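Local coordinates for EmGH1 (Erythrobacter marinus, PDB 5Z87), which probably cleaves beta-glucosidic bonds as a glycoside hydrolase of family 3, a family also assigned beta-xylosidase and arabinofuranosidase activities, at residues D103-V108 / P389-A394; A169-S174 / A394-L399; V310-D315 / D343-N348; P626-R631 / S656-P661; V633-G638 / R649-S654. All blocks are in the same frame, centred on the assembly; numbering follows the deposited sequence.

How the contacts relate
Contacts 1 and 2 sit on one outer corner of the chain, their centres about 7 Å apart. Both use helix 393-399, which packs against helix 101-116 in contact 1 and against the end of helix 155-171 in contact 2. Contact 3, with its centre about 25 Å from that of contact 1, joins two strand ends of the N-terminal domain and borders the pocket: the side chain of Asp313 lies about 3 Å from a bound dithiothreitol. Contacts 4 and 5 belong to the C-terminal domain, with centres about 37 and 40 Å from that of contact 3. Contact 5, nested in the loop contact 4 closes (centres about 11 Å apart), faces the second subunit.

Contact 1 (D103-V108 / P389-A394); sequences DNARAV and PFADPA
Ala105 and Pro393 form the closest approach, the methyl CB of Ala105 lying 3.5 Å from Pro393 CA. The same methyl also meets the pyrrolidine ring, with Ala105 CB 3.8 Å from Pro393 CG, and it touches a second methyl, Ala391 CB, at 3.8 Å. Ala391 CB in turn lies 3.6 Å from the carbonyl oxygen Ala105 O; the methyl of Ala105 thus touches both Ala391, in the loop, and Pro393, which opens the helix. Arg106 adds the outer edge of the contact. Its CG, anti to the carbonyl carbon, meets Pro393 CG at 3.7 Å, and the two side chains cross obliquely. Further out the arginine chain bends at chi3 (-71°), and Arg106 NH1 comes within 3.9 Å of Pro393 CB.

A salt bridge within the helix helps to hold that guanidinium: Arg106 NH2 donates to Asp103 OD1 at 2.7 Å, and this oxygen lies 18° out of the guanidinium plane. On the other segment, Asp392 N is bound to the backbone of Ser171, and Asp392 OD1 forms a weak hydrogen bond to Leu395 N. The side chain of Phe390 touches Met109, Gln112 and Val116, farther along helix 101-116. The arrangement is a capped helix start packed on another helix: Asp392 is the N-cap of helix 393-399, and Pro393 opens the first turn against helix 101-116 of the TIM-barrel domain.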
# COMPACT_ATOMS: atom_id res chain seq x y z
N ASP A 103 -3.66 46.52 -7.58
CA ASP A 103 -2.55 46.37 -8.51
C ASP A 103 -2.65 45.07 -9.29
O ASP A 103 -2.26 45.00 -10.46
CB ASP A 103 -1.22 46.44 -7.76
CG ASP A 103 -1.04 47.74 -7.02
OD1 ASP A 103 -1.67 48.75 -7.42
OD2 ASP A 103 -0.28 47.77 -6.03
N ASN A 104 -3.13 44.00 -8.64
CA ASN A 104 -3.37 42.74 -9.32
C ASN A 104 -4.31 42.95 -10.50
O ASN A 104 -3.98 42.66 -11.65
CB ASN A 104 -3.95 41.74 -8.30
CG ASN A 104 -3.98 40.29 -8.77
OD1 ASN A 104 -4.18 39.39 -7.95
ND2 ASN A 104 -3.83 40.04 -10.08
N ALA A 105 -5.48 43.52 -10.22
CA ALA A 105 -6.48 43.76 -11.25
C ALA A 105 -5.93 44.62 -12.39
O ALA A 105 -6.20 44.36 -13.56
CB ALA A 105 -7.71 44.43 -10.63
N ARG A 106 -5.15 45.65 -12.06
CA ARG A 106 -4.63 46.52 -13.11
C ARG A 106 -3.57 45.80 -13.93
O ARG A 106 -3.50 45.98 -15.15
CB ARG A 106 -4.08 47.82 -12.51
CG ARG A 106 -5.18 48.80 -12.09
CD ARG A 106 -4.61 50.16 -11.62
NE ARG A 106 -3.93 50.07 -10.33
CZ ARG A 106 -4.52 50.31 -9.16
NH1 ARG A 106 -5.80 50.67 -9.11
NH2 ARG A 106 -3.83 50.18 -8.03
N ALA A 107 -2.73 44.99 -13.28
CA ALA A 107 -1.67 44.31 -14.02
C ALA A 107 -2.25 43.28 -14.98
O ALA A 107 -1.68 43.05 -16.06
CB ALA A 107 -0.66 43.68 -13.06
N VAL A 108 -3.38 42.67 -14.63
CA VAL A 108 -4.01 41.72 -15.55
C VAL A 108 -4.66 42.45 -16.71
O VAL A 108 -4.61 41.99 -17.86
CB VAL A 108 -5.03 40.85 -14.79
CG1 VAL A 108 -5.81 39.98 -15.75
CG2 VAL A 108 -4.33 39.98 -13.75
N PRO A 389 -15.28 43.24 -19.05
CA PRO A 389 -13.97 43.78 -18.67
C PRO A 389 -13.05 42.71 -18.08
O PRO A 389 -13.49 41.69 -17.55
CB PRO A 389 -14.32 44.84 -17.62
CG PRO A 389 -15.72 45.23 -17.92
CD PRO A 389 -16.39 43.99 -18.44
N PHE A 390 -11.75 42.97 -18.17
CA PHE A 390 -10.78 41.97 -17.74
C PHE A 390 -10.76 41.80 -16.22
O PHE A 390 -10.52 40.69 -15.73
CB PHE A 390 -9.39 42.35 -18.24
CG PHE A 390 -9.31 42.53 -19.72
CD1 PHE A 390 -9.91 41.63 -20.58
CD2 PHE A 390 -8.64 43.63 -20.26
CE1 PHE A 390 -9.83 41.79 -21.96
CE2 PHE A 390 -8.55 43.80 -21.63
CZ PHE A 390 -9.15 42.88 -22.48
N ALA A 391 -11.03 42.86 -15.47
CA ALA A 391 -10.90 42.90 -14.02
C ALA A 391 -11.61 44.16 -13.52
O ALA A 391 -12.23 44.88 -14.31
CB ALA A 391 -9.43 42.87 -13.60
N ASP A 392 -11.51 44.42 -12.22
CA ASP A 392 -12.24 45.52 -11.57
C ASP A 392 -11.45 45.96 -10.36
O ASP A 392 -11.70 45.51 -9.23
CB ASP A 392 -13.65 45.11 -11.16
CG ASP A 392 -14.50 46.29 -10.68
OD1 ASP A 392 -13.93 47.34 -10.31
OD2 ASP A 392 -15.74 46.17 -10.67
N PRO A 393 -10.49 46.86 -10.54
CA PRO A 393 -9.56 47.18 -9.44
C PRO A 393 -10.23 47.67 -8.18
O PRO A 393 -9.79 47.31 -7.08
CB PRO A 393 -8.64 48.24 -10.06
CG PRO A 393 -8.69 47.94 -11.54
CD PRO A 393 -10.09 47.48 -11.82
N ALA A 394 -11.31 48.45 -8.29
CA ALA A 394 -11.88 49.06 -7.09
C ALA A 394 -12.72 48.06 -6.30
O ALA A 394 -12.67 48.04 -5.07
CB ALA A 394 -12.70 50.30 -7.45

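Contact 2 (A169-S174 / A394-L399); sequences ARSRGS and ALAGRL
Ser171 meets Ala396 where a Schellman motif ends helix 155-171 of the TIM-barrel domain and helix 393-399 packs against it. The serine hydroxymethyl group points into the second helix: Ser171 OG lies 3.2 Å from Ala396 CA and 3.4 Å from Ala396 CB. Its chi1 of 73° places OG between the backbone N and the carbonyl carbon. That hydroxyl has hydrogen-bonding geometry to two carbonyls of its own helix, Lys167 O, the stronger partner, and Glu168 O, which must share its one proton, and its contacts with helix 393-399 are made by packing.

Two leucines approach the same serine from helix 393-399. Leu395 brings both CG and CD2 to 4.1 Å from Ser171 CB, while Leu399 presents CD1 to Ser171 OG at 3.9 Å. Ala396 lies between them in the sequence.

The motif itself is read from the backbone. Ser174 N donates to Ala169 O at 3.0 Å and Gly173 N to Arg170 O at 3.0 Å. The positive phi of Gly173 (100°) would jam a side chain against the preceding carbonyl oxygen, which calls for glycine.

Arg172 departs differently, its guanidinium being hydrogen-bonded to Asn104 OD1 through NE and to Asp138 O through NH1. The aliphatic root of this arginine completes the contact, with Arg172 CG resting 3.7 Å from Ala396 CB.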
# COMPACT_ATOMS: atom_id res chain seq x y z
N ALA A 169 -11.35 36.48 -6.62
CA ALA A 169 -10.51 36.09 -7.76
C ALA A 169 -10.94 36.82 -9.03
O ALA A 169 -10.11 37.38 -9.75
CB ALA A 169 -10.57 34.57 -7.95
N ARG A 170 -12.24 36.82 -9.33
CA ARG A 170 -12.72 37.41 -10.57
C ARG A 170 -12.50 38.93 -10.58
O ARG A 170 -12.09 39.49 -11.60
CB ARG A 170 -14.20 37.06 -10.77
CG ARG A 170 -14.74 37.34 -12.17
CD ARG A 170 -13.98 36.56 -13.24
NE ARG A 170 -14.22 37.05 -14.59
CZ ARG A 170 -15.09 36.50 -15.44
NH1 ARG A 170 -15.26 37.01 -16.65
NH2 ARG A 170 -15.79 35.44 -15.06
N SER A 171 -12.73 39.59 -9.45
CA SER A 171 -12.47 41.02 -9.37
C SER A 171 -11.00 41.36 -9.61
O SER A 171 -10.69 42.48 -10.03
CB SER A 171 -12.93 41.57 -8.02
OG SER A 171 -12.03 41.17 -7.00
N ARG A 172 -10.10 40.42 -9.35
CA ARG A 172 -8.67 40.64 -9.58
C ARG A 172 -8.21 40.12 -10.94
O ARG A 172 -7.01 40.10 -11.22
CB ARG A 172 -7.84 39.99 -8.46
CG ARG A 172 -8.07 40.64 -7.08
CD ARG A 172 -7.47 39.82 -5.93
NE ARG A 172 -6.02 39.88 -5.93
CZ ARG A 172 -5.26 39.93 -4.84
NH1 ARG A 172 -5.83 39.92 -3.63
NH2 ARG A 172 -3.94 39.99 -4.96
N GLY A 173 -9.14 39.71 -11.80
CA GLY A 173 -8.78 39.35 -13.16
C GLY A 173 -8.64 37.87 -13.43
O GLY A 173 -8.36 37.49 -14.56
N SER A 174 -8.83 37.02 -12.43
CA SER A 174 -8.75 35.58 -12.64
C SER A 174 -10.14 35.03 -12.92
O SER A 174 -11.06 35.24 -12.14
CB SER A 174 -8.15 34.90 -11.41
OG SER A 174 -8.23 33.49 -11.50
N ALA A 394 -11.31 48.45 -8.29
CA ALA A 394 -11.88 49.06 -7.09
C ALA A 394 -12.72 48.06 -6.30
O ALA A 394 -12.67 48.04 -5.07
CB ALA A 394 -12.70 50.30 -7.45
N LEU A 395 -13.50 47.24 -7.00
CA LEU A 395 -14.19 46.14 -6.33
C LEU A 395 -13.21 45.17 -5.70
O LEU A 395 -13.42 44.71 -4.58
CB LEU A 395 -15.09 45.41 -7.32
CG LEU A 395 -15.82 44.20 -6.73
CD1 LEU A 395 -16.74 44.66 -5.60
CD2 LEU A 395 -16.58 43.41 -7.81
N ALA A 396 -12.13 44.85 -6.41
CA ALA A 396 -11.09 43.98 -5.85
C ALA A 396 -10.59 44.51 -4.51
O ALA A 396 -10.27 43.73 -3.61
CB ALA A 396 -9.92 43.85 -6.83
N GLY A 397 -10.52 45.84 -4.36
CA GLY A 397 -10.09 46.41 -3.10
C GLY A 397 -11.14 46.33 -2.01
O GLY A 397 -10.81 46.13 -0.84
N ARG A 398 -12.41 46.44 -2.38
CA ARG A 398 -13.46 46.33 -1.38
C ARG A 398 -13.65 44.90 -0.90
O ARG A 398 -13.96 44.69 0.28
CB ARG A 398 -14.75 46.90 -1.95
CG ARG A 398 -14.65 48.38 -2.28
CD ARG A 398 -16.03 48.99 -2.49
NE ARG A 398 -16.74 48.40 -3.62
CZ ARG A 398 -16.48 48.68 -4.89
NH1 ARG A 398 -15.51 49.54 -5.20
NH2 ARG A 398 -17.19 48.11 -5.85
N LEU A 399 -13.49 43.91 -1.78
CA LEU A 399 -13.78 42.52 -1.43
C LEU A 399 -12.67 41.90 -0.59
O LEU A 399 -12.95 41.14 0.35
CB LEU A 399 -13.97 41.68 -2.68
CG LEU A 399 -15.20 41.98 -3.52
CD1 LEU A 399 -15.17 41.11 -4.77
CD2 LEU A 399 -16.47 41.75 -2.72

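Contact 3 (V310-D315 / D343-N348); sequences VVSDWD and DIELAN
Val310 O is gripped by two successive backbone donors, Ile344 N at 3.1 Å and Asp343 N at 2.9 Å. The first lies in the carbonyl plane, while the second is tilted 19° from it. Two neighbouring parallel strands of the TIM-barrel domain, 309-311 and 345-346, linked by a beta-alpha-beta crossover, meet here: the segments run 23° apart in direction, with one bridge between Val311 and Ile344. Backbone hydrogen bonds join Val311 to Leu277 of strand 276-279 and Glu345 to Leu63.

Val310 N donates to Asp343 OD2, whose carboxylate also forms salt bridges with Arg301 and Arg375. Ser312 continues the pairing with both backbone and side chain: its N donates to Ile344 O, and its OG, set between the backbone N and the carbonyl carbon, accepts from Leu346 N at 2.9 Å and donates to Asp313 O. An alanine at Ser312 would probably leave Leu346 N without its acceptor and Asp313 O without its donor, the turn with pocket residues Asp313 and Trp314 then being less firmly held.

Asp315 N returns to Leu346 O at 2.8 Å. Ala347 CA lies over one face of the indole, 4.0 Å from the centroid of the six-membered ring of Trp314 and 12° off its normal, a CH-pi contact. Leu346 crosses the indole at about a right angle, its CG 3.5 Å from Trp314 CE3. Asp315 OD2 makes a salt bridge to Arg318, and Glu345 OE2 accepts from Tyr352 N; the two carboxylates are linked by a water that donates to Asp315 OD1 at 2.7 Å and to Glu345 OE1 at 2.7 Å.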
# COMPACT_ATOMS: atom_id res chain seq x y z
N VAL A 310 -9.56 19.87 -20.43
CA VAL A 310 -8.61 19.16 -19.60
C VAL A 310 -7.30 19.93 -19.65
O VAL A 310 -6.72 20.13 -20.73
CB VAL A 310 -8.42 17.71 -20.08
CG1 VAL A 310 -7.23 17.08 -19.35
CG2 VAL A 310 -9.68 16.91 -19.85
N VAL A 311 -6.85 20.38 -18.49
CA VAL A 311 -5.56 21.06 -18.39
C VAL A 311 -4.56 20.10 -17.76
O VAL A 311 -4.91 19.28 -16.90
CB VAL A 311 -5.67 22.37 -17.59
CG1 VAL A 311 -6.29 22.13 -16.20
CG2 VAL A 311 -4.32 23.05 -17.47
N SER A 312 -3.33 20.13 -18.25
CA SER A 312 -2.29 19.33 -17.64
C SER A 312 -1.89 19.93 -16.30
O SER A 312 -2.05 21.12 -16.04
CB SER A 312 -1.06 19.27 -18.55
OG SER A 312 -0.26 20.43 -18.36
N ASP A 313 -1.36 19.07 -15.43
CA ASP A 313 -0.58 19.58 -14.31
C ASP A 313 0.79 20.05 -14.81
O ASP A 313 1.21 19.77 -15.94
CB ASP A 313 -0.46 18.51 -13.23
CG ASP A 313 -0.21 19.11 -11.84
OD1 ASP A 313 0.30 20.25 -11.77
OD2 ASP A 313 -0.54 18.44 -10.84
N TRP A 314 1.50 20.78 -13.94
CA TRP A 314 2.66 21.55 -14.38
C TRP A 314 3.70 20.67 -15.07
O TRP A 314 4.28 19.77 -14.46
CB TRP A 314 3.31 22.29 -13.21
CG TRP A 314 4.49 23.08 -13.72
CD1 TRP A 314 5.80 22.68 -13.71
CD2 TRP A 314 4.46 24.36 -14.37
NE1 TRP A 314 6.59 23.64 -14.30
CE2 TRP A 314 5.80 24.68 -14.70
CE3 TRP A 314 3.45 25.27 -14.68
CZ2 TRP A 314 6.14 25.87 -15.34
CZ3 TRP A 314 3.79 26.45 -15.31
CH2 TRP A 314 5.12 26.74 -15.64
N ASP A 315 3.93 20.96 -16.36
CA ASP A 315 4.89 20.28 -17.23
C ASP A 315 4.67 18.77 -17.31
O ASP A 315 5.58 18.03 -17.65
CB ASP A 315 6.34 20.56 -16.82
CG ASP A 315 7.29 20.55 -18.01
OD1 ASP A 315 6.83 20.82 -19.14
OD2 ASP A 315 8.49 20.28 -17.82
N ASP A 343 -6.23 18.99 -23.32
CA ASP A 343 -6.55 20.08 -24.24
C ASP A 343 -5.58 21.25 -24.13
O ASP A 343 -5.24 21.85 -25.16
CB ASP A 343 -7.97 20.59 -23.99
CG ASP A 343 -9.01 19.51 -24.16
OD1 ASP A 343 -8.93 18.78 -25.17
OD2 ASP A 343 -9.90 19.39 -23.28
N ILE A 344 -5.13 21.61 -22.93
CA ILE A 344 -4.25 22.75 -22.75
C ILE A 344 -3.12 22.37 -21.81
O ILE A 344 -3.34 21.74 -20.77
CB ILE A 344 -5.02 23.99 -22.24
CG1 ILE A 344 -4.06 25.14 -21.95
CG2 ILE A 344 -5.84 23.66 -21.03
CD1 ILE A 344 -4.73 26.50 -21.94
N GLU A 345 -1.90 22.73 -22.19
CA GLU A 345 -0.70 22.34 -21.48
C GLU A 345 -0.27 23.45 -20.53
O GLU A 345 0.04 24.57 -20.96
CB GLU A 345 0.43 22.00 -22.45
CG GLU A 345 1.73 21.80 -21.75
CD GLU A 345 2.86 21.63 -22.72
OE1 GLU A 345 3.71 20.74 -22.49
OE2 GLU A 345 2.89 22.37 -23.72
N LEU A 346 -0.26 23.15 -19.24
CA LEU A 346 0.27 24.04 -18.22
C LEU A 346 1.77 23.80 -18.15
O LEU A 346 2.23 22.78 -17.62
CB LEU A 346 -0.42 23.76 -16.89
CG LEU A 346 0.18 24.47 -15.68
CD1 LEU A 346 0.01 25.97 -15.80
CD2 LEU A 346 -0.50 23.93 -14.42
N ALA A 347 2.55 24.72 -18.71
CA ALA A 347 4.00 24.56 -18.78
C ALA A 347 4.66 25.80 -19.38
O ALA A 347 4.04 26.52 -20.17
CB ALA A 347 4.38 23.33 -19.61
N ASN A 348 5.90 26.06 -18.99
CA ASN A 348 6.75 27.00 -19.70
C ASN A 348 7.46 26.27 -20.82
O ASN A 348 7.97 25.16 -20.62
CB ASN A 348 7.79 27.63 -18.77
CG ASN A 348 7.21 28.67 -17.87
OD1 ASN A 348 6.08 29.14 -18.07
ND2 ASN A 348 7.96 29.03 -16.84
O HOH W 1 4.73 19.57 -20.23

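Contact 4 (P626-R631 / S656-P661); sequences PVTIVR and STPLYP
The guanidinium of Arg631 has Leu659 CD1 over one face, 3.8 Å from Arg631 NH1, and Thr657 O at its edge. The second flat group, the ring of Tyr660, meets Ile629 at its edge, where Tyr660 CD2 is 4.0 Å from Ile629 CB. Leu659 CG also lies over one face of the Tyr660 ring, offset toward the rim. The phenol end is fixed elsewhere, with OH bonded to Gln421.

Arg631 runs extended from CG to NE, side by side with Thr657 and pointing the same way. Arg631 NE donates to Thr657 O at 2.8 Å, from 51° above the carbonyl plane. Weak bonds follow from Arg631 NH2 to Thr657 OG1 at 3.0 Å and to Pro658 O at 3.3 Å. Thr657 OG1 is itself bonded to Asp655, and a water joins Arg631 N to Thr657 O.

The backbones pair at one antiparallel, hydrogen-bonded bridge, Ile629 with Tyr660. Ile629 N donates to Tyr660 O at 2.9 Å, whereas Ile629 O receives two weak bonds, from Leu659 N at 2.7 Å and Tyr660 N at 3.3 Å. Two residues facing one make a classic beta bulge, joining two parts of the loop region between helix 607-615 and strand 671-678 of the C-terminal domain; Leu659 and Tyr660 pack on helix 588-593. With Asp655 only a long, weak ion partner, the arginine's charge is probably stabilised more by carbonyl and hydroxyl dipoles and solvent than by an ion pair.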
# COMPACT_ATOMS: atom_id res chain seq x y z
N PRO A 626 -12.69 13.92 9.32
CA PRO A 626 -13.03 13.40 7.98
C PRO A 626 -12.09 12.31 7.49
O PRO A 626 -12.20 11.90 6.33
CB PRO A 626 -12.90 14.66 7.12
CG PRO A 626 -11.70 15.38 7.76
CD PRO A 626 -11.80 15.09 9.25
N VAL A 627 -11.16 11.88 8.35
CA VAL A 627 -10.27 10.76 8.10
C VAL A 627 -10.29 9.87 9.33
O VAL A 627 -10.72 10.29 10.41
CB VAL A 627 -8.83 11.21 7.81
CG1 VAL A 627 -8.72 11.88 6.46
CG2 VAL A 627 -8.35 12.15 8.94
N THR A 628 -9.79 8.65 9.17
CA THR A 628 -9.47 7.80 10.31
C THR A 628 -8.06 8.15 10.77
O THR A 628 -7.18 8.38 9.94
CB THR A 628 -9.56 6.32 9.92
OG1 THR A 628 -10.92 5.98 9.66
CG2 THR A 628 -9.05 5.42 11.06
N ILE A 629 -7.85 8.20 12.08
CA ILE A 629 -6.50 8.41 12.61
C ILE A 629 -5.99 7.06 13.12
O ILE A 629 -6.47 6.56 14.14
CB ILE A 629 -6.47 9.47 13.71
CG1 ILE A 629 -7.02 10.82 13.20
CG2 ILE A 629 -5.05 9.60 14.23
CD1 ILE A 629 -6.19 11.41 12.05
N VAL A 630 -5.02 6.47 12.41
CA VAL A 630 -4.45 5.20 12.86
C VAL A 630 -3.49 5.46 14.01
O VAL A 630 -3.00 6.58 14.19
CB VAL A 630 -3.76 4.45 11.71
CG1 VAL A 630 -4.75 4.14 10.58
CG2 VAL A 630 -2.58 5.26 11.19
N ARG A 631 -3.21 4.42 14.79
CA ARG A 631 -2.30 4.58 15.92
C ARG A 631 -0.87 4.83 15.47
O ARG A 631 -0.14 5.61 16.08
CB ARG A 631 -2.37 3.35 16.83
CG ARG A 631 -3.54 3.43 17.76
CD ARG A 631 -3.86 2.13 18.48
NE ARG A 631 -5.23 2.26 18.96
CZ ARG A 631 -5.57 2.90 20.07
NH1 ARG A 631 -4.63 3.43 20.84
NH2 ARG A 631 -6.86 3.01 20.40
N SER A 656 -4.65 -2.53 17.53
CA SER A 656 -4.87 -2.30 16.11
C SER A 656 -6.15 -1.53 15.83
O SER A 656 -6.53 -1.38 14.65
CB SER A 656 -4.90 -3.63 15.35
OG SER A 656 -3.66 -4.30 15.48
N THR A 657 -6.84 -1.07 16.86
CA THR A 657 -7.96 -0.15 16.67
C THR A 657 -7.43 1.20 16.21
O THR A 657 -6.26 1.53 16.44
CB THR A 657 -8.75 0.03 17.96
OG1 THR A 657 -7.87 0.56 18.97
CG2 THR A 657 -9.36 -1.31 18.41
N PRO A 658 -8.25 1.99 15.54
CA PRO A 658 -7.82 3.35 15.23
C PRO A 658 -7.68 4.15 16.52
O PRO A 658 -8.29 3.84 17.54
CB PRO A 658 -8.94 3.89 14.34
CG PRO A 658 -10.11 2.98 14.60
CD PRO A 658 -9.55 1.66 14.95
N LEU A 659 -6.81 5.16 16.47
CA LEU A 659 -6.72 6.09 17.59
C LEU A 659 -8.01 6.89 17.73
O LEU A 659 -8.58 7.00 18.82
CB LEU A 659 -5.50 7.00 17.42
CG LEU A 659 -5.22 7.92 18.61
CD1 LEU A 659 -4.94 7.12 19.90
CD2 LEU A 659 -4.05 8.85 18.31
N TYR A 660 -8.50 7.43 16.62
CA TYR A 660 -9.82 8.03 16.52
C TYR A 660 -10.47 7.54 15.23
O TYR A 660 -9.82 7.55 14.17
CB TYR A 660 -9.77 9.57 16.53
CG TYR A 660 -8.92 10.20 17.63
CD1 TYR A 660 -9.40 10.31 18.94
CD2 TYR A 660 -7.66 10.69 17.36
CE1 TYR A 660 -8.63 10.89 19.94
CE2 TYR A 660 -6.87 11.28 18.35
CZ TYR A 660 -7.37 11.38 19.63
OH TYR A 660 -6.59 11.96 20.61
N PRO A 661 -11.72 7.12 15.26
CA PRO A 661 -12.37 6.63 14.04
C PRO A 661 -12.88 7.78 13.18
O PRO A 661 -13.09 8.90 13.65
CB PRO A 661 -13.52 5.79 14.56
CG PRO A 661 -13.88 6.44 15.87
CD PRO A 661 -12.57 6.93 16.45
O HOH W 2 -4.83 2.01 14.28

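Contact 5 (V633-G638 / R649-S654); sequences VGQLPG and RNYVFS
Gln635 and Tyr651 meet mainly by van der Waals packing. Gln635 CB lies 3.6 Å from Tyr651 CE2, and Gln635 CG lies 3.7 Å from the same ring atom. From there the glutamine chain runs on extended, with CD anti to CA (chi2 -164°). The amide lies roughly parallel to the tyrosine ring, their planes 20° apart, raised from the ring plane and displaced past CD2, with Gln635 NE2 3.9 Å from Tyr651 CD2.

Polar atoms come close around this packing. Tyr651 OH is 3.5 Å from Gly634 O and is hydrogen-bonded to Gly243 O of the second subunit, while Gly634 O takes a hydrogen bond from Arg189 of that subunit. Gln635 NE2 is 3.4 Å from Ser654 OG, a hydroxyl whose strongest polar partner is Asp553 of the second subunit; the hydrogen bonds of Gln635 NE2 run to Asp655 O and to Asp553 OD2 of the second subunit.

Backbone geometry positions these groups. Gly634 and Gln635 belong to a 3-10 turn, residues 633-635, and a type II beta turn from Tyr651 to Ser654 carries the ring and the serine toward it, closed by a weak bond of 3.4 Å from Ser654 N to Tyr651 O. The hydroxyl of Ser656 binds Tyr651 N and Ser654 O, tying both ends of that turn.

An alanine at Tyr651 would probably open a gap beside Gln635 and leave Gly243 O of the second subunit without its phenol partner. The chemistry is that of a subunit interface: two loops of the C-terminal domain pack by carbon contacts and turn several polar ends to the neighbouring subunit.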
# COMPACT_ATOMS: atom_id res chain seq x y z
N VAL A 633 2.02 4.57 11.82
CA VAL A 633 2.19 4.49 10.39
C VAL A 633 2.36 3.05 9.91
O VAL A 633 2.18 2.77 8.72
CB VAL A 633 3.38 5.38 9.98
CG1 VAL A 633 4.71 4.74 10.44
CG2 VAL A 633 3.38 5.62 8.50
N GLY A 634 2.67 2.11 10.80
CA GLY A 634 2.81 0.72 10.40
C GLY A 634 1.49 -0.02 10.22
O GLY A 634 1.49 -1.14 9.71
N GLN A 635 0.38 0.60 10.59
CA GLN A 635 -0.94 0.02 10.43
C GLN A 635 -1.68 0.55 9.20
O GLN A 635 -2.86 0.25 9.02
CB GLN A 635 -1.77 0.27 11.70
CG GLN A 635 -0.99 -0.02 12.98
CD GLN A 635 -1.86 -0.16 14.21
OE1 GLN A 635 -3.00 0.30 14.23
NE2 GLN A 635 -1.34 -0.82 15.23
N LEU A 636 -1.01 1.34 8.35
CA LEU A 636 -1.67 1.85 7.15
C LEU A 636 -1.89 0.71 6.14
O LEU A 636 -1.04 -0.17 5.99
CB LEU A 636 -0.85 2.96 6.52
CG LEU A 636 -0.75 4.26 7.32
CD1 LEU A 636 0.15 5.26 6.62
CD2 LEU A 636 -2.12 4.86 7.54
N PRO A 637 -3.02 0.70 5.42
CA PRO A 637 -4.08 1.71 5.47
C PRO A 637 -5.07 1.46 6.57
O PRO A 637 -5.26 0.29 6.95
CB PRO A 637 -4.77 1.58 4.10
CG PRO A 637 -4.54 0.20 3.71
CD PRO A 637 -3.20 -0.24 4.30
N GLY A 638 -5.72 2.53 7.05
CA GLY A 638 -6.73 2.41 8.07
C GLY A 638 -8.07 3.05 7.78
O GLY A 638 -8.91 3.13 8.68
N ARG A 649 -7.61 -9.34 10.30
CA ARG A 649 -6.61 -9.72 11.28
C ARG A 649 -5.88 -8.49 11.81
O ARG A 649 -5.69 -7.50 11.10
CB ARG A 649 -5.58 -10.70 10.69
CG ARG A 649 -6.19 -11.99 10.09
CD ARG A 649 -6.70 -12.94 11.15
NE ARG A 649 -7.90 -12.44 11.82
CZ ARG A 649 -8.55 -13.10 12.76
NH1 ARG A 649 -9.62 -12.56 13.33
NH2 ARG A 649 -8.12 -14.29 13.15
N ASN A 650 -5.45 -8.58 13.07
CA ASN A 650 -4.80 -7.50 13.80
C ASN A 650 -3.31 -7.76 13.96
O ASN A 650 -2.80 -8.84 13.68
CB ASN A 650 -5.47 -7.31 15.16
CG ASN A 650 -6.92 -6.95 15.03
OD1 ASN A 650 -7.26 -5.98 14.34
ND2 ASN A 650 -7.79 -7.73 15.65
N TYR A 651 -2.60 -6.72 14.40
CA TYR A 651 -1.14 -6.75 14.49
C TYR A 651 -0.71 -7.37 15.81
O TYR A 651 -1.33 -7.13 16.85
CB TYR A 651 -0.57 -5.34 14.34
CG TYR A 651 -0.76 -4.76 12.96
CD1 TYR A 651 0.04 -5.18 11.90
CD2 TYR A 651 -1.75 -3.82 12.70
CE1 TYR A 651 -0.13 -4.66 10.63
CE2 TYR A 651 -1.93 -3.29 11.44
CZ TYR A 651 -1.12 -3.72 10.40
OH TYR A 651 -1.31 -3.20 9.14
N VAL A 652 0.34 -8.18 15.75
CA VAL A 652 0.77 -8.92 16.93
C VAL A 652 1.28 -7.95 17.99
O VAL A 652 2.01 -7.00 17.69
CB VAL A 652 1.82 -9.98 16.54
CG1 VAL A 652 3.15 -9.34 16.18
CG2 VAL A 652 2.01 -11.00 17.68
N PHE A 653 0.81 -8.15 19.23
CA PHE A 653 1.23 -7.39 20.41
C PHE A 653 1.04 -5.89 20.23
O PHE A 653 1.83 -5.10 20.74
CB PHE A 653 2.69 -7.69 20.78
CG PHE A 653 2.95 -9.16 21.03
CD1 PHE A 653 1.97 -9.97 21.58
CD2 PHE A 653 4.17 -9.73 20.70
CE1 PHE A 653 2.20 -11.34 21.81
CE2 PHE A 653 4.41 -11.09 20.92
CZ PHE A 653 3.42 -11.90 21.47
N SER A 654 -0.01 -5.49 19.50
CA SER A 654 -0.22 -4.08 19.21
C SER A 654 -1.70 -3.78 19.05
O SER A 654 -2.39 -4.42 18.24
CB SER A 654 0.55 -3.66 17.96
OG SER A 654 0.45 -2.27 17.74